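Local coordinates for thin, isoform D (Drosophila melanogaster, PDB 6XG7), which probably acts as a zinc-binding ubiquitin-protein transferase, its C-terminal NHL-repeat beta-propeller domain being a part associated with protein binding, at residues 255-260 with 294-299; 268-273 with 278-283. All blocks are in the same frame, centred on the assembly; numbering follows the deposited sequence.

Contact 1: residues 255-260 with 294-299; sequences NRIQIF and ILVCDR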
ATOM      1  N   ASN A 255       6.020   7.168 -13.510  1.00 12.82           N
ATOM      2  CA  ASN A 255       6.634   5.856 -13.719  1.00 12.98           C
ATOM      3  C   ASN A 255       7.966   5.725 -12.981  1.00 12.94           C
ATOM      4  O   ASN A 255       8.983   5.302 -13.544  1.00 13.54           O
ATOM      5  CB  ASN A 255       6.758   5.566 -15.210  1.00 13.92           C
ATOM      6  CG  ASN A 255       5.409   5.585 -15.890  1.00 15.31           C
ATOM      7  OD1 ASN A 255       4.586   4.689 -15.684  1.00 17.76           O
ATOM      8  ND2 ASN A 255       5.151   6.629 -16.649  1.00 17.34           N
ATOM      9  N   ARG A 256       7.951   6.074 -11.690  1.00 11.74           N
ATOM     10  CA  ARG A 256       9.171   6.076 -10.899  1.00 11.67           C
ATOM     11  C   ARG A 256       8.847   5.921  -9.421  1.00 10.28           C
ATOM     12  O   ARG A 256       7.727   6.171  -8.968  1.00 10.87           O
ATOM     13  CB  ARG A 256       9.961   7.365 -11.114  1.00 11.57           C
ATOM     14  CG  ARG A 256       9.274   8.603 -10.584  1.00 12.53           C
ATOM     15  CD  ARG A 256       9.977   9.872 -10.986  1.00 13.10           C
ATOM     16  NE  ARG A 256       9.247  11.043 -10.503  1.00 13.66           N
ATOM     17  CZ  ARG A 256       9.681  12.286 -10.621  1.00 14.40           C
ATOM     18  NH1 ARG A 256      10.855  12.519 -11.203  1.00 15.19           N
ATOM     19  NH2 ARG A 256       8.953  13.290 -10.162  1.00 14.34           N
ATOM     20  N   ILE A 257       9.857   5.469  -8.677  1.00 10.87           N
ATOM     21  CA  ILE A 257       9.827   5.440  -7.216  1.00 10.31           C
ATOM     22  C   ILE A 257      10.624   6.634  -6.724  1.00  9.91           C
ATOM     23  O   ILE A 257      11.698   6.930  -7.261  1.00 12.00           O
ATOM     24  CB  ILE A 257      10.455   4.136  -6.686  1.00 11.03           C
ATOM     25  CG1 ILE A 257       9.658   2.915  -7.165  1.00 14.75           C
ATOM     26  CG2 ILE A 257      10.599   4.170  -5.184  1.00 11.86           C
ATOM     27  CD1 ILE A 257       8.220   2.936  -6.872  1.00 20.36           C
ATOM     28  N   GLN A 258      10.105   7.326  -5.718  1.00 10.03           N
ATOM     29  CA  GLN A 258      10.847   8.382  -5.038  1.00 10.44           C
ATOM     30  C   GLN A 258      11.004   8.027  -3.566  1.00 10.17           C
ATOM     31  O   GLN A 258      10.098   7.452  -2.948  1.00 11.65           O
ATOM     32  CB  GLN A 258      10.154   9.733  -5.185  1.00 11.39           C
ATOM     33  CG  GLN A 258      10.088  10.225  -6.601  1.00 12.08           C
ATOM     34  CD  GLN A 258       9.719  11.676  -6.655  1.00 12.65           C
ATOM     35  OE1 GLN A 258      10.455  12.525  -6.165  1.00 15.20           O
ATOM     36  NE2 GLN A 258       8.570  11.980  -7.239  1.00 14.15           N
ATOM     37  N   ILE A 259      12.169   8.364  -3.013  1.00 11.32           N
ATOM     38  CA  ILE A 259      12.502   8.132  -1.615  1.00 11.96           C
ATOM     39  C   ILE A 259      12.756   9.482  -0.974  1.00 12.14           C
ATOM     40  O   ILE A 259      13.440  10.330  -1.557  1.00 12.87           O
ATOM     41  CB  ILE A 259      13.759   7.249  -1.478  1.00 12.04           C
ATOM     42  CG1 ILE A 259      13.633   6.000  -2.354  1.00 13.21           C
ATOM     43  CG2 ILE A 259      14.000   6.894   0.001  1.00 11.94           C
ATOM     44  CD1 ILE A 259      14.897   5.112  -2.333  1.00 13.53           C
ATOM     45  N   PHE A 260      12.228   9.663   0.240  1.00 11.85           N
ATOM     46  CA  PHE A 260      12.362  10.894   1.005  1.00 11.41           C
ATOM     47  C   PHE A 260      12.978  10.581   2.356  1.00 12.29           C
ATOM     48  O   PHE A 260      12.710   9.521   2.939  1.00 12.45           O
ATOM     49  CB  PHE A 260      10.985  11.545   1.204  1.00 12.78           C
ATOM     50  CG  PHE A 260      10.354  11.943  -0.088  1.00 12.21           C
ATOM     51  CD1 PHE A 260       9.645  11.016  -0.836  1.00 11.59           C
ATOM     52  CD2 PHE A 260      10.534  13.220  -0.596  1.00 13.48           C
ATOM     53  CE1 PHE A 260       9.109  11.358  -2.053  1.00 13.42           C
ATOM     54  CE2 PHE A 260      10.010  13.567  -1.820  1.00 13.16           C
ATOM     55  CZ  PHE A 260       9.300  12.630  -2.558  1.00 13.09           C
ATOM     56  N   ILE A 294      13.434  -2.690  -1.648  1.00 11.30           N
ATOM     57  CA  ILE A 294      12.188  -2.013  -1.976  1.00 11.17           C
ATOM     58  C   ILE A 294      11.425  -2.904  -2.947  1.00 11.95           C
ATOM     59  O   ILE A 294      11.976  -3.332  -3.970  1.00 13.86           O
ATOM     60  CB  ILE A 294      12.466  -0.645  -2.617  1.00 11.76           C
ATOM     61  CG1 ILE A 294      13.268   0.247  -1.680  1.00 12.66           C
ATOM     62  CG2 ILE A 294      11.155   0.040  -3.010  1.00 12.45           C
ATOM     63  CD1 ILE A 294      13.828   1.472  -2.384  1.00 14.06           C
ATOM     64  N   LEU A 295      10.162  -3.179  -2.633  1.00 11.97           N
ATOM     65  CA  LEU A 295       9.283  -4.005  -3.449  1.00 12.34           C
ATOM     66  C   LEU A 295       8.256  -3.091  -4.098  1.00  9.73           C
ATOM     67  O   LEU A 295       7.667  -2.249  -3.419  1.00 10.16           O
ATOM     68  CB  LEU A 295       8.508  -5.019  -2.595  1.00 18.17           C
ATOM     69  CG  LEU A 295       9.132  -5.964  -1.600  1.00 23.28           C
ATOM     70  CD1 LEU A 295       9.918  -5.246  -0.587  1.00 23.06           C
ATOM     71  CD2 LEU A 295       8.000  -6.737  -0.947  1.00 25.13           C
ATOM     72  N   VAL A 296       7.986  -3.317  -5.377  1.00 10.34           N
ATOM     73  CA  VAL A 296       7.144  -2.438  -6.186  1.00 12.87           C
ATOM     74  C   VAL A 296       6.182  -3.294  -7.011  1.00 11.71           C
ATOM     75  O   VAL A 296       6.615  -4.219  -7.702  1.00 12.67           O
ATOM     76  CB  VAL A 296       8.067  -1.593  -7.103  1.00 18.36           C
ATOM     77  CG1 VAL A 296       7.300  -0.648  -7.968  1.00 21.44           C
ATOM     78  CG2 VAL A 296       9.132  -0.821  -6.273  1.00 20.02           C
ATOM     79  N   CYS A 297       4.921  -3.007  -6.915  1.00 13.39           N
ATOM     80  CA  CYS A 297       3.938  -3.664  -7.805  0.51 13.11           C
ATOM     81  C   CYS A 297       3.659  -2.824  -9.107  1.00 12.01           C
ATOM     82  O   CYS A 297       3.367  -1.557  -9.170  1.00 13.18           O
ATOM     83  CB  CYS A 297       2.640  -3.702  -7.051  0.51 14.91           C
ATOM     84  SG  CYS A 297       1.453  -4.465  -8.139  0.51 15.81           S
ATOM     85  N   ASP A 298       4.018  -3.432 -10.246  1.00 13.05           N
ATOM     86  CA  ASP A 298       3.922  -2.824 -11.578  1.00 15.24           C
ATOM     87  C   ASP A 298       2.694  -3.462 -12.227  1.00 17.10           C
ATOM     88  O   ASP A 298       2.788  -4.472 -12.913  1.00 16.90           O
ATOM     89  CB  ASP A 298       5.270  -3.136 -12.329  1.00 16.80           C
ATOM     90  CG  ASP A 298       5.402  -2.440 -13.673  1.00 21.24           C
ATOM     91  OD1 ASP A 298       4.619  -1.531 -13.979  1.00 21.35           O
ATOM     92  OD2 ASP A 298       6.329  -2.833 -14.415  1.00 23.46           O
ATOM     93  N   ARG A 299       1.514  -2.893 -11.931  1.00 18.32           N
ATOM     94  CA  ARG A 299       0.245  -3.544 -12.256  1.00 18.87           C
ATOM     95  C   ARG A 299       0.118  -3.839 -13.748  1.00 17.54           C
ATOM     96  O   ARG A 299      -0.349  -4.904 -14.137  1.00 17.70           O
ATOM     97  CB  ARG A 299      -0.920  -2.653 -11.813  1.00 19.50           C
ATOM     98  CG  ARG A 299      -2.323  -3.246 -12.022  1.00 20.73           C
ATOM     99  CD  ARG A 299      -3.409  -2.150 -12.144  1.00 25.00           C
ATOM    100  NE  ARG A 299      -3.162  -1.327 -13.333  1.00 27.52           N
ATOM    101  CZ  ARG A 299      -2.690  -0.077 -13.329  1.00 29.39           C
ATOM    102  NH1 ARG A 299      -2.454   0.570 -12.198  1.00 29.24           N
ATOM    103  NH2 ARG A 299      -2.457   0.539 -14.480  1.00 30.83           N
TER

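Contact 2: residues 268-273 with 278-283; sequences KTFGSW and SEFKGL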
ATOM      1  N   LYS A 268      16.079  10.451  -3.367  1.00 13.72           N
ATOM      2  CA  LYS A 268      16.456   9.623  -4.505  1.00 13.77           C
ATOM      3  C   LYS A 268      15.226   9.290  -5.342  1.00 13.86           C
ATOM      4  O   LYS A 268      14.136   9.094  -4.810  1.00 13.94           O
ATOM      5  CB  LYS A 268      17.071   8.330  -3.952  1.00 16.82           C
ATOM      6  CG  LYS A 268      17.344   7.262  -4.938  1.00 20.28           C
ATOM      7  CD  LYS A 268      18.545   7.575  -5.777  1.00 22.78           C
ATOM      8  CE  LYS A 268      18.889   6.350  -6.573  1.00 27.10           C
ATOM      9  NZ  LYS A 268      20.109   6.523  -7.354  1.00 28.46           N
ATOM     10  N   THR A 269      15.426   9.175  -6.652  1.00 13.50           N
ATOM     11  CA  THR A 269      14.427   8.582  -7.524  1.00 12.82           C
ATOM     12  C   THR A 269      15.075   7.576  -8.464  1.00 13.11           C
ATOM     13  O   THR A 269      16.253   7.693  -8.821  1.00 14.34           O
ATOM     14  CB  THR A 269      13.620   9.658  -8.311  1.00 14.21           C
ATOM     15  OG1 THR A 269      12.548   9.024  -9.018  1.00 15.45           O
ATOM     16  CG2 THR A 269      14.508  10.411  -9.289  1.00 15.51           C
ATOM     17  N   PHE A 270      14.295   6.570  -8.848  1.00 12.84           N
ATOM     18  CA  PHE A 270      14.699   5.626  -9.874  1.00 12.39           C
ATOM     19  C   PHE A 270      13.471   5.110 -10.607  1.00 12.36           C
ATOM     20  O   PHE A 270      12.351   5.134 -10.087  1.00 12.37           O
ATOM     21  CB  PHE A 270      15.531   4.467  -9.300  1.00 13.65           C
ATOM     22  CG  PHE A 270      14.795   3.591  -8.313  1.00 12.87           C
ATOM     23  CD1 PHE A 270      14.747   3.907  -6.966  1.00 12.64           C
ATOM     24  CD2 PHE A 270      14.156   2.440  -8.740  1.00 14.07           C
ATOM     25  CE1 PHE A 270      14.089   3.089  -6.068  1.00 13.21           C
ATOM     26  CE2 PHE A 270      13.491   1.625  -7.832  1.00 14.92           C
ATOM     27  CZ  PHE A 270      13.473   1.960  -6.489  1.00 14.75           C
ATOM     28  N   GLY A 271      13.691   4.666 -11.826  1.00 13.79           N
ATOM     29  CA  GLY A 271      12.649   4.105 -12.657  1.00 14.03           C
ATOM     30  C   GLY A 271      12.216   5.051 -13.764  1.00 14.33           C
ATOM     31  O   GLY A 271      12.301   6.283 -13.642  1.00 14.92           O
ATOM     32  N   SER A 272      11.739   4.462 -14.861  1.00 14.51           N
ATOM     33  CA  SER A 272      11.158   5.185 -15.983  1.00 15.42           C
ATOM     34  C   SER A 272      10.180   4.254 -16.697  1.00 14.59           C
ATOM     35  O   SER A 272      10.079   3.069 -16.383  1.00 14.76           O
ATOM     36  CB  SER A 272      12.235   5.677 -16.944  1.00 18.33           C
ATOM     37  OG  SER A 272      13.019   4.585 -17.361  1.00 20.35           O
ATOM     38  N   TRP A 273       9.474   4.800 -17.678  1.00 15.16           N
ATOM     39  CA  TRP A 273       8.425   4.057 -18.364  1.00 15.78           C
ATOM     40  C   TRP A 273       8.988   2.893 -19.172  1.00 16.69           C
ATOM     41  O   TRP A 273       9.945   3.055 -19.932  1.00 18.09           O
ATOM     42  CB  TRP A 273       7.671   5.010 -19.293  1.00 18.68           C
ATOM     43  CG  TRP A 273       6.531   4.371 -20.005  1.00 24.08           C
ATOM     44  CD1 TRP A 273       5.269   4.159 -19.514  1.00 26.69           C
ATOM     45  CD2 TRP A 273       6.534   3.854 -21.340  1.00 29.53           C
ATOM     46  NE1 TRP A 273       4.495   3.549 -20.461  1.00 30.23           N
ATOM     47  CE2 TRP A 273       5.245   3.346 -21.590  1.00 29.78           C
ATOM     48  CE3 TRP A 273       7.501   3.766 -22.343  1.00 33.36           C
ATOM     49  CZ2 TRP A 273       4.893   2.766 -22.806  1.00 33.49           C
ATOM     50  CZ3 TRP A 273       7.151   3.185 -23.554  1.00 35.83           C
ATOM     51  CH2 TRP A 273       5.859   2.690 -23.772  1.00 35.81           C
ATOM     52  N   SER A 278      13.854  -2.763 -14.528  1.00 20.82           N
ATOM     53  CA  SER A 278      13.912  -1.498 -13.799  1.00 19.89           C
ATOM     54  C   SER A 278      13.056  -0.405 -14.437  1.00 17.52           C
ATOM     55  O   SER A 278      13.270   0.794 -14.196  1.00 19.13           O
ATOM     56  CB  SER A 278      15.368  -1.046 -13.610  1.00 22.58           C
ATOM     57  OG  SER A 278      16.161  -2.133 -13.152  1.00 25.27           O
ATOM     58  N   GLU A 279      12.084  -0.797 -15.246  1.00 14.69           N
ATOM     59  CA  GLU A 279      11.118   0.114 -15.829  1.00 13.55           C
ATOM     60  C   GLU A 279       9.730  -0.268 -15.328  1.00 13.30           C
ATOM     61  O   GLU A 279       9.503  -1.391 -14.868  1.00 14.32           O
ATOM     62  CB  GLU A 279      11.164   0.048 -17.358  1.00 15.78           C
ATOM     63  CG  GLU A 279      12.529   0.342 -17.923  1.00 18.51           C
ATOM     64  CD  GLU A 279      12.600   0.187 -19.436  1.00 20.62           C
ATOM     65  OE1 GLU A 279      13.379   0.933 -20.063  1.00 23.98           O
ATOM     66  OE2 GLU A 279      11.894  -0.682 -20.005  1.00 19.56           O
ATOM     67  N   PHE A 280       8.799   0.673 -15.437  1.00 13.25           N
ATOM     68  CA  PHE A 280       7.460   0.505 -14.899  1.00 13.01           C
ATOM     69  C   PHE A 280       6.427   1.033 -15.887  1.00 13.39           C
ATOM     70  O   PHE A 280       6.701   1.966 -16.643  1.00 13.57           O
ATOM     71  CB  PHE A 280       7.269   1.328 -13.627  1.00 13.43           C
ATOM     72  CG  PHE A 280       8.316   1.099 -12.570  1.00 13.20           C
ATOM     73  CD1 PHE A 280       8.534  -0.159 -12.037  1.00 12.63           C
ATOM     74  CD2 PHE A 280       9.039   2.160 -12.070  1.00 14.18           C
ATOM     75  CE1 PHE A 280       9.463  -0.354 -11.042  1.00 12.38           C
ATOM     76  CE2 PHE A 280       9.972   1.968 -11.083  1.00 14.30           C
ATOM     77  CZ  PHE A 280      10.179   0.709 -10.561  1.00 13.55           C
ATOM     78  N   LYS A 281       5.210   0.482 -15.831  1.00 14.67           N
ATOM     79  CA  LYS A 281       4.110   1.045 -16.616  1.00 15.66           C
ATOM     80  C   LYS A 281       2.872   1.452 -15.831  1.00 19.33           C
ATOM     81  O   LYS A 281       2.096   2.278 -16.329  1.00 21.01           O
ATOM     82  CB  LYS A 281       3.684   0.093 -17.746  1.00 17.18           C
ATOM     83  CG  LYS A 281       4.640   0.128 -18.923  1.00 17.30           C
ATOM     84  CD  LYS A 281       4.121  -0.611 -20.128  1.00 19.67           C
ATOM     85  CE  LYS A 281       5.089  -0.495 -21.281  1.00 22.78           C
ATOM     86  NZ  LYS A 281       4.589  -1.188 -22.489  1.00 25.98           N
ATOM     87  N   GLY A 282       2.617   0.868 -14.679  1.00 19.09           N
ATOM     88  CA  GLY A 282       1.469   1.281 -13.892  1.00 18.33           C
ATOM     89  C   GLY A 282       1.620   0.903 -12.433  1.00 16.27           C
ATOM     90  O   GLY A 282       1.109  -0.126 -11.993  1.00 18.29           O
ATOM     91  N   LEU A 283       2.320   1.737 -11.668  1.00 14.45           N
ATOM     92  CA  LEU A 283       2.669   1.391 -10.298  1.00 12.17           C
ATOM     93  C   LEU A 283       1.458   1.402  -9.375  1.00 12.30           C
ATOM     94  O   LEU A 283       0.578   2.266  -9.474  1.00 13.56           O
ATOM     95  CB  LEU A 283       3.670   2.404  -9.760  1.00 13.63           C
ATOM     96  CG  LEU A 283       5.057   2.368 -10.396  1.00 14.65           C
ATOM     97  CD1 LEU A 283       5.952   3.471  -9.833  1.00 17.38           C
ATOM     98  CD2 LEU A 283       5.697   0.998 -10.217  1.00 17.70           C
TER
HETATM   99  O   HOH W   1      14.565   2.717 -15.693  1.00 28.60           O
HETATM  100  O   HOH W   2      12.708   3.777 -19.832  1.00 41.08           O

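Contact 1: residues 255-260 with 294-299
Ile-257 and Val-296 mark the closest approach of two strands, 256-260 and 294-298, that face each other with their CA atoms 8.4 Å apart, too far for backbone pairing. The spacing and the lack of hydrogen bonds between the segments fit face-to-face packing of two neighbouring blades of the NHL beta-propeller. The chain agrees with this, since the strands fall in successive predicted NHL repeats. All four touching residues are buried and aliphatic, and together the segments cover 153 Å² of each other.

Ile-257 and Val-296 point at one another and meet tip to tip. The evidence is a set of three near-equal contacts: CD1 of Ile-257 lies 3.9 Å from both CG1 and CG2 of Val-296, and CG1 of Ile-257 is equally close to CG2 of Val-296. Both methyls of the valine are therefore engaged by one isoleucine branch. A chi2 of -54° folds CD1 of Ile-257 away from the extended form, and CG1 and CD1 both touch Val-296. Leu-283 packs on both residues, with Phe-270 and Ala-250 adding to Ile-257 and Phe-280 to Val-296.

Arg-256 and Gln-258 take no part across the contact and reach Asp-251, the arginine through a salt bridge from NE, and Asn-255 with Arg-256 forms a G1 beta bulge opposite that aspartate.

The second pair, Ile-259 and Ile-294, has Phe-248 against both members. Their side chains approach at a slant, and both are extended, with chi2 of 176° in Ile-259 and 167° in Ile-294, so that one terminal methyl from each makes the touch: CD1 of Ile-259 to CD1 of Ile-294, 3.8 Å.

Contact 2: residues 268-273 with 278-283
Trp-273 and Phe-280 pair in parallel, their CA atoms 5.1 Å apart, where the chain returns beside itself after a short loop. One hydrogen bond crosses the two segments: Phe-280 N gives its proton to Ser-272 O at 2.9 Å, with an N-H...O angle of 157°. The Phe-280 backbone is also bonded to Gly-274. A CA-H...O contact joins Trp-273 CA to Phe-280 O at 3.2 Å.

The indole of Trp-273 and the chain of Lys-281 cross at a slant. With CG opposite the backbone N (chi1 -177°) the tryptophan carries its ring toward the lysine, whose chain is extended beyond CG. CE of Lys-281 stands 3.5 Å above the indole plane, offset toward the rim, and is closest to CZ2 of Trp-273, while its CG lies near NE1. If an alanine stood in place of Lys-281, the indole would probably lose the methylene contact near its rim and be freer to turn. Trp-273 also touches a crystal neighbour, which may influence its pose.

CG of Phe-280 lies anti to the carbonyl carbon (chi1 -53°), putting CE2 3.8 Å from Gly-271 CA. A beta carbon on that glycine would clash with CE2. Phe-270 O lies at the edge of the same ring.

On the side carrying the side chains of Ser-272 and Glu-279, Ser-272 OG binds two waters, donating to one at 2.6 Å and accepting from the other. The first also bridges Trp-273 O and Glu-279 OE1, the second Ser-278 O; OE2 of Glu-279 takes Gly-276 N.

The pairing is a blade-to-blade junction: it joins the last strand of one NHL blade, 266-273, beside strand 256-260, to the first of the next, 279-288, beside strand 294-298.

Both contacts span the same two propeller blades, with centres 6 Å apart and contact 2 nested along the chain within the loop closed by contact 1. Contact 1 is core, its centre about 11 Å from that of the chain, and purely aliphatic; contact 2 is only partly buried, its centre about 17 Å from the chain's, and mixes backbone pairing, ring packing and water bridges. Their strands are sheet neighbours: Ile-259 N lies 2.8 Å from Lys-268 O, a probable hydrogen bond, and Arg-299 N is equally close to Gly-282 O. Asp-298 OD1, from a strand of contact 1, accepts the backbone N-H groups of Lys-281 and Gly-282, a polar tie unlike contact 1's own apolar chemistry.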